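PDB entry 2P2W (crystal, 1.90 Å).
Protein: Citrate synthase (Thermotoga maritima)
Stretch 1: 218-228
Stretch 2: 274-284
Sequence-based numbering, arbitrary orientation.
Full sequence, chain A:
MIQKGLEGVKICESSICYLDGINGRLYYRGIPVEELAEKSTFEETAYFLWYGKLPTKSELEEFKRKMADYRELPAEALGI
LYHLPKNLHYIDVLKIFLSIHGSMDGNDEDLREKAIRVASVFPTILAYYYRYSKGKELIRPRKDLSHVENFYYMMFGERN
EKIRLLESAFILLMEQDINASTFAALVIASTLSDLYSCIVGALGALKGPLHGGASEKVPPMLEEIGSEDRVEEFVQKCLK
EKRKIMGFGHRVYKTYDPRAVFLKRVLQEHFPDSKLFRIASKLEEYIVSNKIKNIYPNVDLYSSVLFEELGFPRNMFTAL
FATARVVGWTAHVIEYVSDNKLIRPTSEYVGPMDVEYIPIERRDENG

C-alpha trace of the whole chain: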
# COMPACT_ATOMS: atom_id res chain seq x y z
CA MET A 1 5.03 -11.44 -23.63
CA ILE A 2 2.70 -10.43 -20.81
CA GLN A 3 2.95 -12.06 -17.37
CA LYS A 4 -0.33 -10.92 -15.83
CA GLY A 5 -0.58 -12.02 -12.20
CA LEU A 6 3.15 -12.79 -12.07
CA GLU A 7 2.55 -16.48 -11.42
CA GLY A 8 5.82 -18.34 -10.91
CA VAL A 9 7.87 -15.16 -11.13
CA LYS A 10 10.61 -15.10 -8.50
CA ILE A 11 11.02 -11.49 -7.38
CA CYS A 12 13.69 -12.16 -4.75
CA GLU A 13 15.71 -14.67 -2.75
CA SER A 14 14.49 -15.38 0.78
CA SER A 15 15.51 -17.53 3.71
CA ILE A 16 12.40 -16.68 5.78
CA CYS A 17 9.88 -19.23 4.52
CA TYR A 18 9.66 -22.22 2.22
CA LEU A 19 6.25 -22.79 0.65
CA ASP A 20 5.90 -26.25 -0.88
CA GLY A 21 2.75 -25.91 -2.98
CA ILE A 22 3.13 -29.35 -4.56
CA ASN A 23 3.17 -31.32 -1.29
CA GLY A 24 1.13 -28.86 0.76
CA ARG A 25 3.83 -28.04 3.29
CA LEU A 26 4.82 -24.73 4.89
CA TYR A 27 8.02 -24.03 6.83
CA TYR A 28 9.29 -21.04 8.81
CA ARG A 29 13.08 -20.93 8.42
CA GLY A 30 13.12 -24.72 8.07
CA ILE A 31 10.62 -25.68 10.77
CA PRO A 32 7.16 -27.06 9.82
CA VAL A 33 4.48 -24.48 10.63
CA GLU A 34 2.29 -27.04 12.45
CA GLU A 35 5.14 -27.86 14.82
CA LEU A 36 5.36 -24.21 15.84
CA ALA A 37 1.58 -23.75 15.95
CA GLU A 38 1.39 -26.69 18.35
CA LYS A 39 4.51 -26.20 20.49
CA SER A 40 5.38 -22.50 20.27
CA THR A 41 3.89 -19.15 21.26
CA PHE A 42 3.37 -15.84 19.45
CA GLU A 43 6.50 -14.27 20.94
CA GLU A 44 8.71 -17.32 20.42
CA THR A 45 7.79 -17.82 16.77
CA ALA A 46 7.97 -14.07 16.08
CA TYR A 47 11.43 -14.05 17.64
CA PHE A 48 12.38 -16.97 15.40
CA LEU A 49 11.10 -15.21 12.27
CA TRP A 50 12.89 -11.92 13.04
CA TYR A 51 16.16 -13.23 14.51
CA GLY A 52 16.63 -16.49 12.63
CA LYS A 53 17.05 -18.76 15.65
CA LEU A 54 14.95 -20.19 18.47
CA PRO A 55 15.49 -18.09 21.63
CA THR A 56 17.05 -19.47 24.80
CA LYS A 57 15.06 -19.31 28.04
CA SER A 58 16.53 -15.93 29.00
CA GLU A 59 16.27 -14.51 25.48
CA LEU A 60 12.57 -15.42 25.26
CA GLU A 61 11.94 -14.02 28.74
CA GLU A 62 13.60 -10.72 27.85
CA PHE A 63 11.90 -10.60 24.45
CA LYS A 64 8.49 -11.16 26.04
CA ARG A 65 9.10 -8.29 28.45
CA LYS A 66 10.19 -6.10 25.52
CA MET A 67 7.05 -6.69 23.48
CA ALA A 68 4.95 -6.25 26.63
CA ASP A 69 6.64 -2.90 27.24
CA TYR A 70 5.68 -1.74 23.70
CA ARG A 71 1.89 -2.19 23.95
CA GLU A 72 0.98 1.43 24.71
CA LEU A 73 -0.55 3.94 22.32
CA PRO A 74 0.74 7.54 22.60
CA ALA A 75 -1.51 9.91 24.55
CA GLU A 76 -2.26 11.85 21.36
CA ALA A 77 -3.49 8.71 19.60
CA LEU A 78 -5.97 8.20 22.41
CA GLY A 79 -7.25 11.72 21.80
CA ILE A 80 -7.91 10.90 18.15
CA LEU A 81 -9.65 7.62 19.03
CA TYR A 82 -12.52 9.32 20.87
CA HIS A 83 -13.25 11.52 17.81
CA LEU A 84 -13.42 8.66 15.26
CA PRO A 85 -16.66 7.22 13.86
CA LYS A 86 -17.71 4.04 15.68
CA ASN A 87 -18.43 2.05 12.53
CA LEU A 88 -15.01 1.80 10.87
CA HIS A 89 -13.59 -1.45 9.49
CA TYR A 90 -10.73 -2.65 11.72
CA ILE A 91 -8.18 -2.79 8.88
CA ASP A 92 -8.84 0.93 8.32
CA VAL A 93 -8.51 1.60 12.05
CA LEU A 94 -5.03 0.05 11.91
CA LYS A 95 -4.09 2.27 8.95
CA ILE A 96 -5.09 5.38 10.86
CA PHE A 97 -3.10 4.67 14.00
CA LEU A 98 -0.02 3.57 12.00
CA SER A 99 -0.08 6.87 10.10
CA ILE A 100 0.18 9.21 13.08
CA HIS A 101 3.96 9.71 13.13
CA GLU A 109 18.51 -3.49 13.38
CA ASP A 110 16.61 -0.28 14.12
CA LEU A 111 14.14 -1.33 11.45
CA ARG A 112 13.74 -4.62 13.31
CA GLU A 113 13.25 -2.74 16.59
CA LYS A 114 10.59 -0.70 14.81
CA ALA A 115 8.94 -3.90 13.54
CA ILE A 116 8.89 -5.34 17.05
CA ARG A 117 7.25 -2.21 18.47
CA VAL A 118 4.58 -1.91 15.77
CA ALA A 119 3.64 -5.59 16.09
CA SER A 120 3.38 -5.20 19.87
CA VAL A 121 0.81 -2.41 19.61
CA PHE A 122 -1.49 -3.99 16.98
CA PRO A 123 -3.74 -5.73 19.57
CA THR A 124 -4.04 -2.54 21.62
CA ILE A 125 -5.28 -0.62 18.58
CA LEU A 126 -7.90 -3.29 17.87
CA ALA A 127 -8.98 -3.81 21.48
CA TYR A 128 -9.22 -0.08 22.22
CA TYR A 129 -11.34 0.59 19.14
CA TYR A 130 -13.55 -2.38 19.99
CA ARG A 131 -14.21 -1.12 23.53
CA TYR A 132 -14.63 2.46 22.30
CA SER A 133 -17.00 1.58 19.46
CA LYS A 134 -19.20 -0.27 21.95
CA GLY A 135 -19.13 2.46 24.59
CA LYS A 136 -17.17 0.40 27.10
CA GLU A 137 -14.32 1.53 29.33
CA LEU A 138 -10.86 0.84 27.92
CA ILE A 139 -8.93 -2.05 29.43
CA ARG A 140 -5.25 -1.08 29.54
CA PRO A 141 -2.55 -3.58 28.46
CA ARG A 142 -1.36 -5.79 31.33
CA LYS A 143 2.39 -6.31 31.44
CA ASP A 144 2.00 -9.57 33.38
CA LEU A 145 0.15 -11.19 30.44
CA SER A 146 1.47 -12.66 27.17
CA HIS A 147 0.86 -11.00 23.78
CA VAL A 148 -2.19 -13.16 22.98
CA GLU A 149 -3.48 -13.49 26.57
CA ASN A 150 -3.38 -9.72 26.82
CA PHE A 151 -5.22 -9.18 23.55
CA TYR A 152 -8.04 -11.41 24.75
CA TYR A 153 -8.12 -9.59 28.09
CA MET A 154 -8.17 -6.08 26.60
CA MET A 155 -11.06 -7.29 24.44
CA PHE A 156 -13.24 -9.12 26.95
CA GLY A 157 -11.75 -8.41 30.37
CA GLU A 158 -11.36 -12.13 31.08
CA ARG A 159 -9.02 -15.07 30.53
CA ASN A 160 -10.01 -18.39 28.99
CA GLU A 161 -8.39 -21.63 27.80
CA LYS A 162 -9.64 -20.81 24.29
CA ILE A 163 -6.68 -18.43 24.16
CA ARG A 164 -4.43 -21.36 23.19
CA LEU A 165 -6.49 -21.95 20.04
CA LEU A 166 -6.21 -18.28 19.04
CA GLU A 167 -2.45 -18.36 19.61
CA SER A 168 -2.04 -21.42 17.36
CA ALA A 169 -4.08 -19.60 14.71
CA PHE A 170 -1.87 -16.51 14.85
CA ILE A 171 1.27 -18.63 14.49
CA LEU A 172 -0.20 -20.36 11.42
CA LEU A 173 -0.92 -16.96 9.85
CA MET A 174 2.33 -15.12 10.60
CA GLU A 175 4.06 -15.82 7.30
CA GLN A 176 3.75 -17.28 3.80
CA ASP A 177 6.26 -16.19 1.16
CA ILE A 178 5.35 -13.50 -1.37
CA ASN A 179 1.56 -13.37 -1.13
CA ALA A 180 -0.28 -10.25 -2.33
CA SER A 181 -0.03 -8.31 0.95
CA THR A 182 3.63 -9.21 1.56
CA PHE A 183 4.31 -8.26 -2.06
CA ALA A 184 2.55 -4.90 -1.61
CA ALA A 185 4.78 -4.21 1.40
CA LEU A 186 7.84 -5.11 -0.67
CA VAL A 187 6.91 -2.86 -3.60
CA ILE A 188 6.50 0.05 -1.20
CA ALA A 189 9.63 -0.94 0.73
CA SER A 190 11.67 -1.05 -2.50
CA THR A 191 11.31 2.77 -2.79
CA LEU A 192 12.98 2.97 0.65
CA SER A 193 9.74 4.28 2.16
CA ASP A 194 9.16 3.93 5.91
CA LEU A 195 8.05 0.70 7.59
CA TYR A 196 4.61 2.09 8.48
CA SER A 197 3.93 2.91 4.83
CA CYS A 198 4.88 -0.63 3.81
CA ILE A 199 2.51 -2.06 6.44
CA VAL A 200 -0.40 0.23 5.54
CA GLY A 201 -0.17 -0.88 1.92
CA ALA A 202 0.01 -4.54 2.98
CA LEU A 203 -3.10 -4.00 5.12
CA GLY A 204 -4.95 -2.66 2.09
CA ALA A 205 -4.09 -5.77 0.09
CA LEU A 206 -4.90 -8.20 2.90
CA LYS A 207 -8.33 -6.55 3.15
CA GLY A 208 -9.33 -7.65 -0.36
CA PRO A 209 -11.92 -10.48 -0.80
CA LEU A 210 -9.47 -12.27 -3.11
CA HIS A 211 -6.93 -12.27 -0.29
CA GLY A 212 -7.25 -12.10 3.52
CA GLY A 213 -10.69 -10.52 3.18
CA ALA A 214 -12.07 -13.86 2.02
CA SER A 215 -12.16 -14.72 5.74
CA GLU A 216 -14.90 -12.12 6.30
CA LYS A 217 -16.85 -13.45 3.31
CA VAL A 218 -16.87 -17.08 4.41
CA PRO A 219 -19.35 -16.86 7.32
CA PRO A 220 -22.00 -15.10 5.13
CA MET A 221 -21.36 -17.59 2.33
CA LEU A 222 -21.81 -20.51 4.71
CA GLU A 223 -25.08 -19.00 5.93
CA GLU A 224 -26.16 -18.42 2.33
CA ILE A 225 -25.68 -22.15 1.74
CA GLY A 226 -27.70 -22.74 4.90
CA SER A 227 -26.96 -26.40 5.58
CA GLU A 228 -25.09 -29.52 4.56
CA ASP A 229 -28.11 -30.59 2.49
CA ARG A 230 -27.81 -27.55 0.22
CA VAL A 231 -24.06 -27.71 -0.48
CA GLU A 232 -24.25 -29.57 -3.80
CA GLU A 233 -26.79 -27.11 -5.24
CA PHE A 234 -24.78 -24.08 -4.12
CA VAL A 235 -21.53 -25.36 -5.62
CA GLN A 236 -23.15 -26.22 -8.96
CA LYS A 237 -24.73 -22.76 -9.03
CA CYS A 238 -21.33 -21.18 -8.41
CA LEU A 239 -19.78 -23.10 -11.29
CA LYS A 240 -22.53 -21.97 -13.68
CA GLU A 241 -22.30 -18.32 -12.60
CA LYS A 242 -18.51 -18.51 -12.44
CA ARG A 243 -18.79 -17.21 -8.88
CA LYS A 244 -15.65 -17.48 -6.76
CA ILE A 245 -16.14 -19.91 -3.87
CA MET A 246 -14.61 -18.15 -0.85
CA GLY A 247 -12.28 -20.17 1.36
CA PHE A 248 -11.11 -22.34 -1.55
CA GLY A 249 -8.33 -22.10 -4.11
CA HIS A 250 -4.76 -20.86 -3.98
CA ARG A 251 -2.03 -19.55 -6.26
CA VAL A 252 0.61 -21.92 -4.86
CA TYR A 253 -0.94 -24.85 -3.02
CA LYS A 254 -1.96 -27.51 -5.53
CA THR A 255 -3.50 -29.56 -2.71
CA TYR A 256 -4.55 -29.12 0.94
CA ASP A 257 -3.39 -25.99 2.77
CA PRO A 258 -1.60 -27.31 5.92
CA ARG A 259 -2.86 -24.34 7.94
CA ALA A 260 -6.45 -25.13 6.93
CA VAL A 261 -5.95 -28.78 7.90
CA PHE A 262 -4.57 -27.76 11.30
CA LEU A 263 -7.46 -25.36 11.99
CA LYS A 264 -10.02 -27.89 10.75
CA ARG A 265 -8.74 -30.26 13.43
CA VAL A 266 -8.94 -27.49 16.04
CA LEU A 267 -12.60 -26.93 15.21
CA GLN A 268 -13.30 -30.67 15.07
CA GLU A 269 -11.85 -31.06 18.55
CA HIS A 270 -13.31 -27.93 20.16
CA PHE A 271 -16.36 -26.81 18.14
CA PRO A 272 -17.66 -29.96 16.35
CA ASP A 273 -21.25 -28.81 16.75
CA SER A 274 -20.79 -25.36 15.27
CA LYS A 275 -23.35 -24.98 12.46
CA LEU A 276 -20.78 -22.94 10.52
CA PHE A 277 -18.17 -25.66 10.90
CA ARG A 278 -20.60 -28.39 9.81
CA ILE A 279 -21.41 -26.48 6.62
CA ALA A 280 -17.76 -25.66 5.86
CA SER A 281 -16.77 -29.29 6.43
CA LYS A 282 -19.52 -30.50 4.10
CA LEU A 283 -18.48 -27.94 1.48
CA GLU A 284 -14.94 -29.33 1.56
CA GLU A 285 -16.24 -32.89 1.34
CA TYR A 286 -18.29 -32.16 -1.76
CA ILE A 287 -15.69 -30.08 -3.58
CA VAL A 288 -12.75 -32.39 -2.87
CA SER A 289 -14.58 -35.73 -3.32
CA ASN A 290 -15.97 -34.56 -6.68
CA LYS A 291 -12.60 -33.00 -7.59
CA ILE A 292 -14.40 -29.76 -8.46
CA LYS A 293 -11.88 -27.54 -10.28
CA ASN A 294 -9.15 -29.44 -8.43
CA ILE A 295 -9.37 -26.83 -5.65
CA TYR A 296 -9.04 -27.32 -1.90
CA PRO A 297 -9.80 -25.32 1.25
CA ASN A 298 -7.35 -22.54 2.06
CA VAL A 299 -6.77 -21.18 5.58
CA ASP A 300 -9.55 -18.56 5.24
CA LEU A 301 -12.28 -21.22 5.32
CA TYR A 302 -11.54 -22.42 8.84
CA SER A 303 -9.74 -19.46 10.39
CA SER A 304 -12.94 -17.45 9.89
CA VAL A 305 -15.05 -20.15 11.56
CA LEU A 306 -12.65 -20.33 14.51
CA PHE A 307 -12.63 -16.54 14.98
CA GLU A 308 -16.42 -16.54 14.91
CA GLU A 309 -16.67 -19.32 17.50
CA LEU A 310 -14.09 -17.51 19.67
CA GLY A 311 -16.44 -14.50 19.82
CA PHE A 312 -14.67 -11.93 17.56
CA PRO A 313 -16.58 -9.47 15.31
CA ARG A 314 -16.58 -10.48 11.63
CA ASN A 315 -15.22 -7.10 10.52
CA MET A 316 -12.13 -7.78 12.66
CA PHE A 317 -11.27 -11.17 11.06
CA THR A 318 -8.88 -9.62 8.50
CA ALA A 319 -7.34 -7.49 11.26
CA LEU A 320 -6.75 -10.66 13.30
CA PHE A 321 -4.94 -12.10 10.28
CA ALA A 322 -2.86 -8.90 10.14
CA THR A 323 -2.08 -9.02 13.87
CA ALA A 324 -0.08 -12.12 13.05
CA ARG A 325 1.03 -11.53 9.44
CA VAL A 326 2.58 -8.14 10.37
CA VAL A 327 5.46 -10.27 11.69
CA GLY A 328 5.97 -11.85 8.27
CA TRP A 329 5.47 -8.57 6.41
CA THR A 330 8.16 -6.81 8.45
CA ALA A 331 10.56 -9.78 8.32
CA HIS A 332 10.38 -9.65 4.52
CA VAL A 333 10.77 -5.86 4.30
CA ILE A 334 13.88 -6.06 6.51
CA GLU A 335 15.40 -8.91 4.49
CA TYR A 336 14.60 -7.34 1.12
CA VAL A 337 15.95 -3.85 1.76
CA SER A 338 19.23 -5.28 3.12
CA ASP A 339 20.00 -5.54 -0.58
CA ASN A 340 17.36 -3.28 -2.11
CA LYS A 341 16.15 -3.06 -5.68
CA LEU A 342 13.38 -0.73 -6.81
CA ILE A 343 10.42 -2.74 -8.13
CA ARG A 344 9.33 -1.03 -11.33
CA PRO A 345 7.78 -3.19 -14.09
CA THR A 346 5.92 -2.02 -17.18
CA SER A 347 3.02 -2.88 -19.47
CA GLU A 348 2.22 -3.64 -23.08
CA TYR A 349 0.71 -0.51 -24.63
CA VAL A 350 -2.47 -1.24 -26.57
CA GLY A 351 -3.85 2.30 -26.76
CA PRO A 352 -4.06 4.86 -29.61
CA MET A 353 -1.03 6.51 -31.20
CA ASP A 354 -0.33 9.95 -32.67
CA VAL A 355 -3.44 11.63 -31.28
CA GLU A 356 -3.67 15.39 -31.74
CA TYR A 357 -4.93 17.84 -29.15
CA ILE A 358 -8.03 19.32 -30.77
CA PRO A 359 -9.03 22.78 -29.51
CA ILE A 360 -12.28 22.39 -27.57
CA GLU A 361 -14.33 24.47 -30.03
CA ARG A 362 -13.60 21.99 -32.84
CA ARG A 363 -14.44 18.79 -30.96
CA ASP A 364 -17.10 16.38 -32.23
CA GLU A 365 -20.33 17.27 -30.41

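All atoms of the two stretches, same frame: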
# COMPACT_ATOMS: atom_id res chain seq x y z
N VAL A 218 -16.49 -15.68 4.24
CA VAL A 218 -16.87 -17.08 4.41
C VAL A 218 -18.13 -17.28 5.27
O VAL A 218 -19.06 -17.99 4.88
CB VAL A 218 -15.68 -17.89 4.89
CG1 VAL A 218 -16.16 -19.25 5.41
CG2 VAL A 218 -14.72 -18.13 3.73
N PRO A 219 -18.17 -16.71 6.48
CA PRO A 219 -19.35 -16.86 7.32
C PRO A 219 -20.68 -16.59 6.58
O PRO A 219 -21.61 -17.37 6.62
CB PRO A 219 -19.13 -15.96 8.54
CG PRO A 219 -17.62 -15.94 8.75
CD PRO A 219 -17.14 -16.00 7.23
N PRO A 220 -20.77 -15.44 5.87
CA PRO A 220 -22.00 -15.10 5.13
C PRO A 220 -22.29 -16.11 4.01
O PRO A 220 -23.45 -16.40 3.69
CB PRO A 220 -21.70 -13.71 4.58
CG PRO A 220 -20.33 -13.22 4.97
CD PRO A 220 -19.78 -14.36 5.76
N MET A 221 -21.22 -16.62 3.40
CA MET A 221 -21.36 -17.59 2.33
C MET A 221 -21.91 -18.89 2.91
O MET A 221 -22.80 -19.51 2.33
CB MET A 221 -20.01 -17.86 1.66
CG MET A 221 -20.08 -18.90 0.57
SD MET A 221 -18.45 -19.56 0.15
CE MET A 221 -18.11 -20.54 1.60
N LEU A 222 -21.36 -19.29 4.05
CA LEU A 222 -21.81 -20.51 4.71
C LEU A 222 -23.29 -20.40 5.07
O LEU A 222 -24.06 -21.35 4.91
CB LEU A 222 -20.97 -20.77 5.97
CG LEU A 222 -19.48 -21.03 5.72
CD1 LEU A 222 -18.73 -21.16 7.04
CD2 LEU A 222 -19.33 -22.30 4.88
N GLU A 223 -23.69 -19.22 5.55
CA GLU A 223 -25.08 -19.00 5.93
C GLU A 223 -25.97 -18.97 4.69
O GLU A 223 -27.12 -19.42 4.73
CB GLU A 223 -25.18 -17.71 6.75
CG GLU A 223 -24.70 -17.95 8.18
CD GLU A 223 -24.24 -16.70 8.93
OE1 GLU A 223 -24.11 -15.63 8.32
OE2 GLU A 223 -23.99 -16.82 10.15
N GLU A 224 -25.42 -18.47 3.58
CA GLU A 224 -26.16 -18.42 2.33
C GLU A 224 -26.46 -19.85 1.88
O GLU A 224 -27.53 -20.13 1.35
CB GLU A 224 -25.32 -17.72 1.25
CG GLU A 224 -26.11 -17.33 0.02
CD GLU A 224 -25.22 -16.87 -1.13
OE1 GLU A 224 -24.21 -16.19 -0.86
OE2 GLU A 224 -25.55 -17.18 -2.29
N ILE A 225 -25.50 -20.74 2.10
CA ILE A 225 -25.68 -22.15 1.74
C ILE A 225 -26.77 -22.71 2.67
O ILE A 225 -27.63 -23.49 2.24
CB ILE A 225 -24.37 -22.95 1.92
CG1 ILE A 225 -23.30 -22.39 0.98
CG2 ILE A 225 -24.62 -24.42 1.63
CD1 ILE A 225 -21.92 -22.99 1.18
N GLY A 226 -26.70 -22.32 3.94
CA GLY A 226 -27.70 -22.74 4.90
C GLY A 226 -27.49 -24.04 5.65
O GLY A 226 -27.62 -24.07 6.87
N SER A 227 -27.18 -25.12 4.93
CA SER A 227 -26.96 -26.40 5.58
C SER A 227 -26.23 -27.37 4.68
O SER A 227 -26.06 -27.11 3.48
CB SER A 227 -28.29 -27.03 5.98
OG SER A 227 -28.95 -27.57 4.85
N GLU A 228 -25.81 -28.48 5.27
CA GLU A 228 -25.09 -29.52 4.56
C GLU A 228 -25.91 -30.08 3.40
O GLU A 228 -25.35 -30.54 2.41
CB GLU A 228 -24.73 -30.66 5.51
CG GLU A 228 -23.93 -30.25 6.74
CD GLU A 228 -24.80 -29.89 7.94
OE1 GLU A 228 -25.67 -29.00 7.82
OE2 GLU A 228 -24.62 -30.50 9.01
N SER A 274 -20.57 -26.67 15.85
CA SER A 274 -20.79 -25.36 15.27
C SER A 274 -21.46 -25.54 13.91
O SER A 274 -20.95 -26.27 13.05
CB SER A 274 -19.45 -24.64 15.08
OG SER A 274 -19.54 -23.70 14.02
N LYS A 275 -22.61 -24.89 13.72
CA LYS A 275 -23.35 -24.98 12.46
C LYS A 275 -22.44 -24.53 11.31
O LYS A 275 -22.43 -25.14 10.24
CB LYS A 275 -24.60 -24.09 12.53
CG LYS A 275 -25.41 -23.98 11.25
CD LYS A 275 -26.30 -25.19 10.99
CE LYS A 275 -25.67 -26.18 10.01
NZ LYS A 275 -26.57 -27.36 9.81
N LEU A 276 -21.69 -23.46 11.53
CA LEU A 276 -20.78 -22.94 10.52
C LEU A 276 -19.75 -24.00 10.15
O LEU A 276 -19.49 -24.25 8.97
CB LEU A 276 -20.08 -21.68 11.03
CG LEU A 276 -20.98 -20.46 11.22
CD1 LEU A 276 -20.20 -19.32 11.88
CD2 LEU A 276 -21.53 -20.01 9.87
N PHE A 277 -19.16 -24.64 11.16
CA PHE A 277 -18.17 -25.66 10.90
C PHE A 277 -18.76 -26.83 10.11
O PHE A 277 -18.15 -27.31 9.16
CB PHE A 277 -17.56 -26.17 12.21
CG PHE A 277 -16.56 -27.27 12.02
CD1 PHE A 277 -15.41 -27.06 11.25
CD2 PHE A 277 -16.76 -28.52 12.60
CE1 PHE A 277 -14.48 -28.08 11.06
CE2 PHE A 277 -15.83 -29.55 12.41
CZ PHE A 277 -14.69 -29.33 11.64
N ARG A 278 -19.95 -27.27 10.50
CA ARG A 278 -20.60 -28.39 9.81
C ARG A 278 -20.76 -28.09 8.32
O ARG A 278 -20.50 -28.93 7.47
CB ARG A 278 -21.98 -28.69 10.41
CG ARG A 278 -22.01 -29.12 11.89
CD ARG A 278 -21.46 -30.52 12.11
NE ARG A 278 -21.66 -30.99 13.49
CZ ARG A 278 -22.78 -31.57 13.94
NH1 ARG A 278 -23.82 -31.76 13.14
NH2 ARG A 278 -22.86 -31.95 15.22
N ILE A 279 -21.21 -26.87 8.02
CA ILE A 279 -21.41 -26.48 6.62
C ILE A 279 -20.08 -26.42 5.87
O ILE A 279 -19.96 -26.94 4.76
CB ILE A 279 -22.13 -25.11 6.54
CG1 ILE A 279 -23.50 -25.20 7.22
CG2 ILE A 279 -22.30 -24.69 5.07
CD1 ILE A 279 -24.21 -23.87 7.39
N ALA A 280 -19.08 -25.79 6.48
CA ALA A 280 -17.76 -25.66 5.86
C ALA A 280 -17.13 -27.04 5.61
O ALA A 280 -16.48 -27.27 4.58
CB ALA A 280 -16.85 -24.83 6.76
N SER A 281 -17.32 -27.95 6.56
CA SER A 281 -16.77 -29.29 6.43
C SER A 281 -17.45 -30.03 5.28
O SER A 281 -16.80 -30.75 4.52
CB SER A 281 -16.96 -30.06 7.74
OG SER A 281 -16.20 -31.25 7.73
N LYS A 282 -18.77 -29.84 5.16
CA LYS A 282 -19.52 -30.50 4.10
C LYS A 282 -19.14 -29.92 2.74
O LYS A 282 -19.09 -30.63 1.74
CB LYS A 282 -21.02 -30.32 4.33
CG LYS A 282 -21.90 -31.13 3.38
CD LYS A 282 -21.66 -32.62 3.55
CE LYS A 282 -22.71 -33.43 2.82
NZ LYS A 282 -22.53 -34.88 3.07
N LEU A 283 -18.87 -28.61 2.72
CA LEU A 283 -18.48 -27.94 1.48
C LEU A 283 -17.16 -28.53 0.99
O LEU A 283 -16.99 -28.81 -0.20
CB LEU A 283 -18.34 -26.44 1.73
CG LEU A 283 -18.03 -25.53 0.54
CD1 LEU A 283 -19.06 -25.74 -0.57
CD2 LEU A 283 -18.03 -24.07 1.02
N GLU A 284 -16.23 -28.74 1.92
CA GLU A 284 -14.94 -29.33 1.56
C GLU A 284 -15.15 -30.74 1.04
O GLU A 284 -14.57 -31.13 0.02
CB GLU A 284 -14.00 -29.37 2.76
CG GLU A 284 -12.80 -30.27 2.54
CD GLU A 284 -11.88 -30.34 3.74
OE1 GLU A 284 -12.02 -29.50 4.65
OE2 GLU A 284 -11.01 -31.24 3.77

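Two helices cross here nearly at right angles. Helix 218-225, which begins earlier in the chain, meets helix 275-284, which continues later, at 81°, with the axes 9.6 Å apart at closest approach. The first helix is kinked where the N atoms of Pro 219 and Pro 220 make no bond to the preceding turn, since proline has no amide hydrogen to give. Together the stretches bury 658 Å². Glu 228, Ile 279 and Leu 222 cover the most surface.

Leu 222 carries the apolar part of the contact. Its CA-to-CB bond points toward the second helix, and its side chain meets four residues there. Leu 222 CB lies 4.0 Å from Leu 276 CD2. Leu 222 CD2 is 3.8 Å from Ile 279 CG2 and 4.0 Å from Ala 280 CB. Leu 222 CD2 also lies 3.8 Å from Ala 280 CA, so it rests against the backbone as well as the methyl group. Leu 283 lies one turn beyond Ile 279. Leu 283 CD2 reaches Met 221 CE at 3.6 Å and Ile 225 CD1 at 4.0 Å. These contacts are van der Waals packing, with no polar group needed.

Ile 279 links this cluster to the end of the first helix. Ile 279 CG2 is 4.2 Å from Ile 225 CB. Ile 279 CD1 approaches two carbonyl oxygens, Leu 222 O and Gly 226 O, each at 3.5 Å. Gly 226 leaves the helix with positive phi. At these backbone angles a CB would be jammed against the carbonyl O of Ile 225, which calls for glycine. Ser 227 follows in an extended conformation, and Ser 227 CA lies 4.0 Å from Ile 279 CG1.

Glu 228 follows and brings the CA atoms closest, 5.2 Å from Glu 228 CA to Ile 279 CA. Its side chain supplies the polar bond across the stretches. Lys 275 NZ donates to Glu 228 OE1 at 2.7 Å, a hydrogen bond within a salt bridge. The lysine CA-to-CB bond points sideways, but the end of the side chain comes nearer to the first stretch. Glu 228 OE2 lies 4.4 Å from Arg 278 NH1, opposite charges beyond salt-bridge range. The aliphatic part of Glu 228 also packs, with Glu 228 CB 3.6 Å from Lys 282 CG.

Ser 274 caps the second helix without touching the first stretch. Ser 274 OG accepts from Phe 277 N at 3.0 Å, satisfying an amide in the first turn.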